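Local coordinates for GrpU microcompartment shell protein (Pectobacterium wasabiae, PDB 4OLP), which probably helps build the shell of a glycyl-radical bacterial microcompartment and may bind an iron-sulfur cluster with a role in electron transport, at residues 76-81 and 87-92. Residues are numbered along the deposited sequence; the frame is centred on the assembly and turned at random.
Sequences LAIFGE and EAMRII
Ile-78 meets Ala-88, Met-89 and Ile-92 where helix 82-92 folds back over strand 74-80, a worked example of how one branched side chain can join a helix to a sheet. Along the strand, Leu-76 starts toward the helix but packs on Leu-47 and Ala-51 of helix 44-56, the other helix on this face. Two residues on, Ile-78 divides its branches. Ile-78 CG2, anti to the backbone N, lies 4.3 Å from Ala-88 CB. The short side chain of Ala-88 is consistent with this being the closest pair of backbones, 7.9 Å from Ile-78 CA to Ala-88 CA. The other branch ends in Ile-78 CD1, which meets Ile-92 CD1 tip to tip at 3.8 Å. Met-89 arrives from the flank: bent at both chi2 (-57°) and chi3 (-88°), its chain slides past Ile-78 in the opposite direction and brings Met-89 SD to 4.1 Å from Ile-78 CD1. Gly-80 ends the strand, and Glu-81 takes the N-cap position of the helix; residues 87-92 run back at 146° to residues 76-80, in the alpha/beta arrangement of the BMC domain. Ile-40 on the neighbouring strand extends the apolar surface beside Met-89 and Ile-92. No hydrogen bond links residues 76-81 to 87-92; what joins them across the contact is modest, non-directional van der Waals packing centred on Ile-78, with Ile-78 and Met-89 buried and the Ala-88 and Ile-92 side less enclosed.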
loop_
_atom_site.group_PDB
_atom_site.type_symbol
_atom_site.label_atom_id
_atom_site.label_comp_id
_atom_site.label_asym_id
_atom_site.label_seq_id
_atom_site.Cartn_x
_atom_site.Cartn_y
_atom_site.Cartn_z
ATOM N N LEU B 76 -15.035 -8.155 -5.677
ATOM C CA LEU B 76 -16.365 -7.923 -6.204
ATOM C C LEU B 76 -17.315 -8.756 -5.371
ATOM O O LEU B 76 -16.996 -9.901 -5.001
ATOM C CB LEU B 76 -16.452 -8.377 -7.660
ATOM C CG LEU B 76 -17.794 -8.232 -8.385
ATOM C CD1 LEU B 76 -18.236 -6.787 -8.577
ATOM C CD2 LEU B 76 -17.690 -8.929 -9.732
ATOM N N ALA B 77 -18.462 -8.168 -5.060
ATOM C CA ALA B 77 -19.494 -8.856 -4.317
ATOM C C ALA B 77 -20.691 -8.910 -5.228
ATOM O O ALA B 77 -21.006 -7.921 -5.850
ATOM C CB ALA B 77 -19.817 -8.111 -3.034
ATOM N N ILE B 78 -21.319 -10.085 -5.325
ATOM C CA ILE B 78 -22.481 -10.318 -6.165
ATOM C C ILE B 78 -23.620 -10.744 -5.259
ATOM O O ILE B 78 -23.530 -11.755 -4.563
ATOM C CB ILE B 78 -22.180 -11.388 -7.201
ATOM C CG1 ILE B 78 -21.344 -10.779 -8.306
ATOM C CG2 ILE B 78 -23.435 -11.917 -7.882
ATOM C CD1 ILE B 78 -20.296 -11.739 -8.830
ATOM N N PHE B 79 -24.672 -9.934 -5.233
ATOM C CA PHE B 79 -25.790 -10.168 -4.349
ATOM C C PHE B 79 -26.973 -10.534 -5.170
ATOM O O PHE B 79 -27.271 -9.872 -6.178
ATOM C CB PHE B 79 -26.171 -8.916 -3.575
ATOM C CG PHE B 79 -25.040 -8.263 -2.871
ATOM C CD1 PHE B 79 -24.210 -7.364 -3.533
ATOM C CD2 PHE B 79 -24.843 -8.489 -1.541
ATOM C CE1 PHE B 79 -23.172 -6.733 -2.885
ATOM C CE2 PHE B 79 -23.812 -7.856 -0.869
ATOM C CZ PHE B 79 -22.966 -6.986 -1.539
ATOM N N GLY B 80 -27.662 -11.584 -4.745
ATOM C CA GLY B 80 -28.862 -11.980 -5.433
ATOM C C GLY B 80 -29.362 -13.317 -4.988
ATOM O O GLY B 80 -29.137 -13.750 -3.848
ATOM N N GLU B 81 -30.096 -13.937 -5.906
ATOM C CA GLU B 81 -30.754 -15.193 -5.664
ATOM C C GLU B 81 -29.765 -16.325 -5.946
ATOM O O GLU B 81 -28.815 -16.151 -6.725
ATOM C CB GLU B 81 -31.963 -15.280 -6.569
ATOM C CG GLU B 81 -33.086 -14.357 -6.150
ATOM C CD GLU B 81 -33.675 -13.553 -7.319
ATOM O OE1 GLU B 81 -34.511 -14.094 -8.031
ATOM O OE2 GLU B 81 -33.315 -12.364 -7.545
ATOM N N GLU B 87 -24.665 -18.941 -10.980
ATOM C CA GLU B 87 -24.413 -18.774 -12.372
ATOM C C GLU B 87 -23.294 -17.779 -12.620
ATOM O O GLU B 87 -22.454 -18.035 -13.461
ATOM C CB GLU B 87 -25.644 -18.294 -13.080
ATOM C CG GLU B 87 -25.379 -18.127 -14.568
ATOM C CD GLU B 87 -26.571 -17.681 -15.395
ATOM O OE1 GLU B 87 -27.614 -17.230 -14.867
ATOM O OE2 GLU B 87 -26.441 -17.772 -16.622
ATOM N N ALA B 88 -23.306 -16.650 -11.901
ATOM C CA ALA B 88 -22.347 -15.584 -12.118
ATOM C C ALA B 88 -20.946 -16.057 -11.776
ATOM O O ALA B 88 -20.025 -15.845 -12.544
ATOM C CB ALA B 88 -22.725 -14.362 -11.292
ATOM N N MET B 89 -20.797 -16.733 -10.642
ATOM C CA MET B 89 -19.485 -17.238 -10.204
ATOM C C MET B 89 -18.923 -18.260 -11.177
ATOM O O MET B 89 -17.711 -18.331 -11.384
ATOM C CB MET B 89 -19.574 -17.880 -8.820
ATOM C CG MET B 89 -20.039 -16.939 -7.730
ATOM S SD MET B 89 -19.029 -15.471 -7.544
ATOM C CE MET B 89 -17.805 -16.081 -6.390
ATOM N N ARG B 90 -19.820 -19.041 -11.766
ATOM C CA ARG B 90 -19.464 -19.986 -12.797
ATOM C C ARG B 90 -18.909 -19.273 -14.031
ATOM O O ARG B 90 -17.791 -19.534 -14.451
ATOM C CB ARG B 90 -20.691 -20.781 -13.213
ATOM C CG ARG B 90 -20.324 -22.221 -13.437
ATOM C CD ARG B 90 -21.243 -22.871 -14.438
ATOM N NE ARG B 90 -21.061 -22.351 -15.805
ATOM C CZ ARG B 90 -21.948 -21.607 -16.468
ATOM N NH1 ARG B 90 -23.115 -21.272 -15.916
ATOM N NH2 ARG B 90 -21.671 -21.187 -17.703
ATOM N N ILE B 91 -19.695 -18.345 -14.579
ATOM C CA ILE B 91 -19.302 -17.536 -15.733
ATOM C C ILE B 91 -17.949 -16.867 -15.525
ATOM O O ILE B 91 -17.181 -16.698 -16.467
ATOM C CB ILE B 91 -20.351 -16.445 -16.011
ATOM C CG1 ILE B 91 -21.659 -17.083 -16.489
ATOM C CG2 ILE B 91 -19.841 -15.403 -16.996
ATOM C CD1 ILE B 91 -22.588 -16.193 -17.295
ATOM N N ILE B 92 -17.666 -16.459 -14.292
ATOM C CA ILE B 92 -16.425 -15.762 -13.976
ATOM C C ILE B 92 -15.234 -16.726 -13.978
ATOM O O ILE B 92 -14.144 -16.332 -14.364
ATOM C CB ILE B 92 -16.558 -14.985 -12.647
ATOM C CG1 ILE B 92 -17.545 -13.821 -12.812
ATOM C CG2 ILE B 92 -15.220 -14.432 -12.198
ATOM C CD1 ILE B 92 -18.179 -13.375 -11.510
#